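Local atomic coordinates of peroxisomal acyl-coenzyme A oxidase 1 (Arabidopsis thaliana, PDB entry 1W07), a protein that catalyses the FAD-dependent oxidation of long- and medium-chain acyl-CoAs by oxygen to 2-trans-enoyl-CoAs and hydrogen peroxide in the peroxisome. Residues B[297-302]-B[408-413]; B[36-41]-B[87-92]. The protein carries 1 engineered substitution. One frame throughout, in Å; residues are numbered along the deposited sequence.

Contact 1 of 2, residues B[297-302]-B[408-413]; sequences SRAVCI and SGLPEL
The helical segment 297-302, part of helix 278-309, passes the start of helix 410-417 most closely at Ala299 and Leu410, whose CA atoms lie 6.5 Å apart; Gly409 occupies the N-cap position. Leu413 points toward helix 278-309, its CG anti to the backbone N (chi1 -178°), and divides its work between two methyls. CD2 sits against the helix backbone, 3.7 Å from Ala299 N, and also meets the CB atoms of Arg298 and Ala299. CD1 lies over one face of the Arg298 guanidinium, 3.9 Å above its plane and offset toward the rim, and the two side chains cross obliquely. The arginine chain is bent at chi3 (68°), and its NH2 forms a salt bridge with Asp94. One turn before Leu413, Leu410 meets Ile302 tip to tip: Leu410 CD1 is 3.9 Å from Ile302 CG2, while Leu410 CD2 lies 3.8 Å from Ala299 CA. Ile302 CG2 also touches Ser408 O, an acceptor already hydrogen-bonded to Ser616 OG. Ser408 OG is hydrogen-bonded to Leu405 O and also receives a weak bond from Leu410 N. In this helical C-alpha1 region, with the Leu410 side chain about 10 Å from the bound FAD, no hydrogen bond joins the segments: methyl packing holds them, and the arginine offers the flat face of its guanidinium to a methyl while Asp94 meets its charge.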
loop_
_atom_site.group_PDB
_atom_site.type_symbol
_atom_site.label_atom_id
_atom_site.label_comp_id
_atom_site.label_asym_id
_atom_site.label_seq_id
_atom_site.Cartn_x
_atom_site.Cartn_y
_atom_site.Cartn_z
ATOM N N SER B 297 4.409 -8.520 12.454
ATOM C CA SER B 297 3.769 -8.843 13.730
ATOM C C SER B 297 3.178 -7.591 14.379
ATOM O O SER B 297 2.147 -7.676 15.045
ATOM C CB SER B 297 4.776 -9.474 14.699
ATOM O OG SER B 297 5.841 -8.584 15.022
ATOM N N ARG B 298 3.808 -6.428 14.200
ATOM C CA ARG B 298 3.269 -5.219 14.826
ATOM C C ARG B 298 1.922 -4.907 14.189
ATOM O O ARG B 298 0.934 -4.670 14.898
ATOM C CB ARG B 298 4.201 -4.018 14.640
ATOM C CG ARG B 298 5.510 -4.088 15.429
ATOM C CD ARG B 298 6.483 -2.963 15.019
ATOM N NE ARG B 298 5.999 -1.647 15.418
ATOM C CZ ARG B 298 6.714 -0.527 15.357
ATOM N NH1 ARG B 298 7.955 -0.540 14.882
ATOM N NH2 ARG B 298 6.204 0.615 15.816
ATOM N N ALA B 299 1.883 -4.910 12.852
ATOM C CA ALA B 299 0.661 -4.612 12.125
ATOM C C ALA B 299 -0.440 -5.616 12.450
ATOM O O ALA B 299 -1.574 -5.229 12.712
ATOM C CB ALA B 299 0.940 -4.584 10.598
ATOM N N VAL B 300 -0.105 -6.903 12.437
ATOM C CA VAL B 300 -1.070 -7.974 12.743
ATOM C C VAL B 300 -1.605 -7.855 14.188
ATOM O O VAL B 300 -2.785 -8.118 14.444
ATOM C CB VAL B 300 -0.420 -9.373 12.546
ATOM C CG1 VAL B 300 -1.304 -10.483 13.150
ATOM C CG2 VAL B 300 -0.182 -9.610 11.040
ATOM N N CYS B 301 -0.743 -7.468 15.125
ATOM C CA CYS B 301 -1.158 -7.313 16.517
ATOM C C CYS B 301 -2.240 -6.230 16.576
ATOM O O CYS B 301 -3.270 -6.400 17.223
ATOM C CB CYS B 301 0.045 -6.901 17.364
ATOM S SG CYS B 301 -0.279 -6.598 19.128
ATOM N N ILE B 302 -2.015 -5.125 15.867
ATOM C CA ILE B 302 -2.965 -4.019 15.859
ATOM C C ILE B 302 -4.292 -4.421 15.230
ATOM O O ILE B 302 -5.359 -4.214 15.814
ATOM C CB ILE B 302 -2.371 -2.790 15.116
ATOM C CG1 ILE B 302 -1.121 -2.297 15.870
ATOM C CG2 ILE B 302 -3.411 -1.679 15.032
ATOM C CD1 ILE B 302 -0.282 -1.229 15.124
ATOM N N SER B 408 -3.599 5.301 14.515
ATOM C CA SER B 408 -3.838 3.861 14.478
ATOM C C SER B 408 -2.477 3.133 14.435
ATOM O O SER B 408 -2.416 1.910 14.647
ATOM C CB SER B 408 -4.678 3.465 13.253
ATOM O OG SER B 408 -3.929 3.537 12.048
ATOM N N GLY B 409 -1.402 3.888 14.174
ATOM C CA GLY B 409 -0.067 3.317 14.120
ATOM C C GLY B 409 0.275 2.620 12.819
ATOM O O GLY B 409 1.450 2.346 12.538
ATOM N N LEU B 410 -0.737 2.342 12.005
ATOM C CA LEU B 410 -0.519 1.621 10.752
ATOM C C LEU B 410 0.001 2.434 9.569
ATOM O O LEU B 410 0.853 1.956 8.825
ATOM C CB LEU B 410 -1.807 0.863 10.374
ATOM C CG LEU B 410 -2.133 -0.253 11.399
ATOM C CD1 LEU B 410 -3.538 -0.831 11.197
ATOM C CD2 LEU B 410 -1.087 -1.339 11.260
ATOM N N PRO B 411 -0.511 3.665 9.378
ATOM C CA PRO B 411 -0.041 4.507 8.258
ATOM C C PRO B 411 1.474 4.724 8.335
ATOM O O PRO B 411 2.201 4.510 7.359
ATOM C CB PRO B 411 -0.821 5.805 8.464
ATOM C CG PRO B 411 -2.115 5.334 9.088
ATOM C CD PRO B 411 -1.648 4.285 10.074
ATOM N N GLU B 412 1.969 5.145 9.496
ATOM C CA GLU B 412 3.398 5.367 9.615
ATOM C C GLU B 412 4.194 4.061 9.481
ATOM O O GLU B 412 5.262 4.040 8.858
ATOM C CB GLU B 412 3.738 6.044 10.947
ATOM C CG GLU B 412 5.219 6.423 11.034
ATOM C CD GLU B 412 5.629 6.917 12.407
ATOM O OE1 GLU B 412 5.116 6.383 13.414
ATOM O OE2 GLU B 412 6.488 7.815 12.483
ATOM N N LEU B 413 3.689 2.969 10.051
ATOM C CA LEU B 413 4.407 1.709 9.979
ATOM C C LEU B 413 4.637 1.267 8.528
ATOM O O LEU B 413 5.715 0.784 8.170
ATOM C CB LEU B 413 3.648 0.632 10.758
ATOM C CG LEU B 413 4.310 -0.757 10.803
ATOM C CD1 LEU B 413 5.680 -0.659 11.481
ATOM C CD2 LEU B 413 3.399 -1.741 11.540
#

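Contact 2 of 2, residues B[36-41]-B[87-92]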
loop_
_atom_site.group_PDB
_atom_site.type_symbol
_atom_site.label_atom_id
_atom_site.label_comp_id
_atom_site.label_asym_id
_atom_site.label_seq_id
_atom_site.Cartn_x
_atom_site.Cartn_y
_atom_site.Cartn_z
ATOM N N ASP B 36 12.438 -7.649 27.035
ATOM C CA ASP B 36 11.350 -7.196 27.879
ATOM C C ASP B 36 11.819 -6.067 28.790
ATOM O O ASP B 36 11.118 -5.074 28.966
ATOM C CB ASP B 36 10.805 -8.376 28.693
ATOM C CG ASP B 36 9.683 -7.977 29.622
ATOM O OD1 ASP B 36 9.910 -7.973 30.852
ATOM O OD2 ASP B 36 8.568 -7.666 29.140
ATOM N N ARG B 37 13.018 -6.216 29.342
ATOM C CA ARG B 37 13.592 -5.221 30.242
ATOM C C ARG B 37 13.868 -3.896 29.532
ATOM O O ARG B 37 13.448 -2.837 29.988
ATOM C CB ARG B 37 14.898 -5.751 30.830
ATOM C CG ARG B 37 15.480 -4.898 31.945
ATOM C CD ARG B 37 16.978 -5.133 32.051
ATOM N NE ARG B 37 17.308 -6.555 32.008
ATOM C CZ ARG B 37 18.300 -7.064 31.281
ATOM N NH1 ARG B 37 19.056 -6.264 30.538
ATOM N NH2 ARG B 37 18.538 -8.367 31.296
ATOM N N ILE B 38 14.586 -3.962 28.419
ATOM C CA ILE B 38 14.920 -2.761 27.670
ATOM C C ILE B 38 13.664 -2.092 27.119
ATOM O O ILE B 38 13.577 -0.863 27.075
ATOM C CB ILE B 38 15.880 -3.078 26.510
ATOM C CG1 ILE B 38 17.148 -3.737 27.056
ATOM C CG2 ILE B 38 16.242 -1.799 25.773
ATOM C CD1 ILE B 38 17.930 -2.868 28.036
ATOM N N ALA B 39 12.691 -2.902 26.709
ATOM C CA ALA B 39 11.445 -2.373 26.168
ATOM C C ALA B 39 10.769 -1.481 27.200
ATOM O O ALA B 39 10.341 -0.367 26.879
ATOM C CB ALA B 39 10.509 -3.520 25.763
ATOM N N ARG B 40 10.682 -1.959 28.440
ATOM C CA ARG B 40 10.049 -1.184 29.506
ATOM C C ARG B 40 10.868 0.058 29.833
ATOM O O ARG B 40 10.315 1.113 30.137
ATOM C CB ARG B 40 9.869 -2.055 30.756
ATOM C CG ARG B 40 8.774 -3.102 30.608
ATOM C CD ARG B 40 9.150 -4.415 31.273
ATOM N NE ARG B 40 9.292 -4.302 32.723
ATOM C CZ ARG B 40 8.266 -4.279 33.567
ATOM N NH1 ARG B 40 7.023 -4.369 33.105
ATOM N NH2 ARG B 40 8.479 -4.174 34.872
ATOM N N LEU B 41 12.187 -0.071 29.747
ATOM C CA LEU B 41 13.089 1.042 30.022
ATOM C C LEU B 41 12.858 2.195 29.039
ATOM O O LEU B 41 12.896 3.367 29.418
ATOM C CB LEU B 41 14.534 0.568 29.915
ATOM C CG LEU B 41 15.595 1.623 30.202
ATOM C CD1 LEU B 41 15.531 2.015 31.673
ATOM C CD2 LEU B 41 16.966 1.080 29.849
ATOM N N GLY B 87 21.595 -2.490 21.374
ATOM C CA GLY B 87 20.854 -2.759 20.150
ATOM C C GLY B 87 19.361 -2.789 20.432
ATOM O O GLY B 87 18.568 -2.203 19.689
ATOM N N ARG B 88 18.966 -3.460 21.509
ATOM C CA ARG B 88 17.553 -3.517 21.863
ATOM C C ARG B 88 17.016 -2.138 22.228
ATOM O O ARG B 88 15.841 -1.849 22.022
ATOM C CB ARG B 88 17.320 -4.485 23.028
ATOM C CG ARG B 88 17.486 -5.954 22.679
ATOM C CD ARG B 88 16.630 -6.355 21.473
ATOM N NE ARG B 88 17.294 -6.041 20.208
ATOM C CZ ARG B 88 16.713 -6.139 19.011
ATOM N NH1 ARG B 88 15.447 -6.545 18.906
ATOM N NH2 ARG B 88 17.398 -5.842 17.914
ATOM N N LEU B 89 17.879 -1.296 22.781
ATOM C CA LEU B 89 17.493 0.053 23.162
ATOM C C LEU B 89 17.113 0.839 21.908
ATOM O O LEU B 89 16.030 1.429 21.825
ATOM C CB LEU B 89 18.655 0.754 23.860
ATOM C CG LEU B 89 18.365 2.147 24.415
ATOM C CD1 LEU B 89 17.579 2.041 25.708
ATOM C CD2 LEU B 89 19.672 2.844 24.668
ATOM N N ARG B 90 18.010 0.848 20.929
ATOM C CA ARG B 90 17.750 1.564 19.688
ATOM C C ARG B 90 16.521 0.982 18.996
ATOM O O ARG B 90 15.731 1.713 18.395
ATOM C CB ARG B 90 18.955 1.477 18.751
ATOM C CG ARG B 90 20.181 2.260 19.214
ATOM C CD ARG B 90 21.207 2.346 18.095
ATOM N NE ARG B 90 21.806 1.047 17.800
ATOM C CZ ARG B 90 22.809 0.516 18.491
ATOM N NH1 ARG B 90 23.337 1.174 19.518
ATOM N NH2 ARG B 90 23.277 -0.680 18.163
ATOM N N HIS B 91 16.367 -0.335 19.083
ATOM C CA HIS B 91 15.237 -1.021 18.478
ATOM C C HIS B 91 13.918 -0.487 19.022
ATOM O O HIS B 91 13.002 -0.166 18.251
ATOM C CB HIS B 91 15.342 -2.523 18.743
ATOM C CG HIS B 91 14.120 -3.298 18.361
ATOM N ND1 HIS B 91 13.753 -3.519 17.052
ATOM C CD2 HIS B 91 13.168 -3.890 19.123
ATOM C CE1 HIS B 91 12.632 -4.218 17.020
ATOM N NE2 HIS B 91 12.253 -4.455 18.265
ATOM N N PHE B 92 13.799 -0.386 20.345
ATOM C CA PHE B 92 12.549 0.110 20.902
ATOM C C PHE B 92 12.344 1.627 20.814
ATOM O O PHE B 92 11.212 2.093 20.837
ATOM C CB PHE B 92 12.369 -0.415 22.327
ATOM C CG PHE B 92 12.137 -1.902 22.384
ATOM C CD1 PHE B 92 13.128 -2.761 22.852
ATOM C CD2 PHE B 92 10.935 -2.445 21.939
ATOM C CE1 PHE B 92 12.928 -4.140 22.874
ATOM C CE2 PHE B 92 10.725 -3.825 21.957
ATOM C CZ PHE B 92 11.720 -4.672 22.423
#
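Phe92 and Ala39 set the geometry of this helix-helix packing in the N-terminal helical region of the oxidase, where segments 36-41 and 87-92, on helices 29-43 and 83-93, cross at -47° with axes 8.9 Å apart. The Phe92 ring, with CG anti to its own carbonyl carbon (chi1 -68°), lies flat against the Ala39 methyl. Ala39 CB stands 3.6 Å from the Phe92 ring centroid and only 8° off the normal, a well-centred CH-pi contact. On the opposite face, His91 CD2 lies over the centre, 3.5 Å above the plane of the Phe92 ring, so the phenyl group is gripped between a methyl and an imidazole carbon. Tyr613, from helix 611-614, adds an edge-to-face ring contact. His91 is in turn covered by Arg88: that arginine, bent at chi2 and chi3, turns its guanidinium back from the partner helix and carries NH1 over one face of the imidazole. Its CB stays behind at the interface, where the Arg88 and Ile38 side chains cross at about a right angle. Leu41 CD2 meets Leu89 CD1 more loosely, at 4.3 Å. Ile38 has CG2 anti to its backbone N, which drives this methyl between Arg88 and Leu89 and onto the backbone itself. The packing is tightest there, with Ile38 CG2 just 3.4 Å from Leu89 CA, a squeeze below the normal carbon-carbon separation.

From the N terminus, helix 29-43 comes first, and contact 2 brings helix 83-93 back against it, closing a loop of 45 mostly helical residues within the N-terminal region. The chain then runs through the strands of the middle domain before helix 278-309 opens contact 1, which closes across 105 intervening residues at segment 408-413, joining that helix to helix 410-417 within the C-alpha1 region. The two loops follow one another in series, neither crossing nor enclosing the other. The centres of contacts 1 and 2 lie 19 Å apart, and the two do not touch. Tyr613, far along the chain, packs against side chains of both, through a cation-pi contact with Arg298 in contact 1.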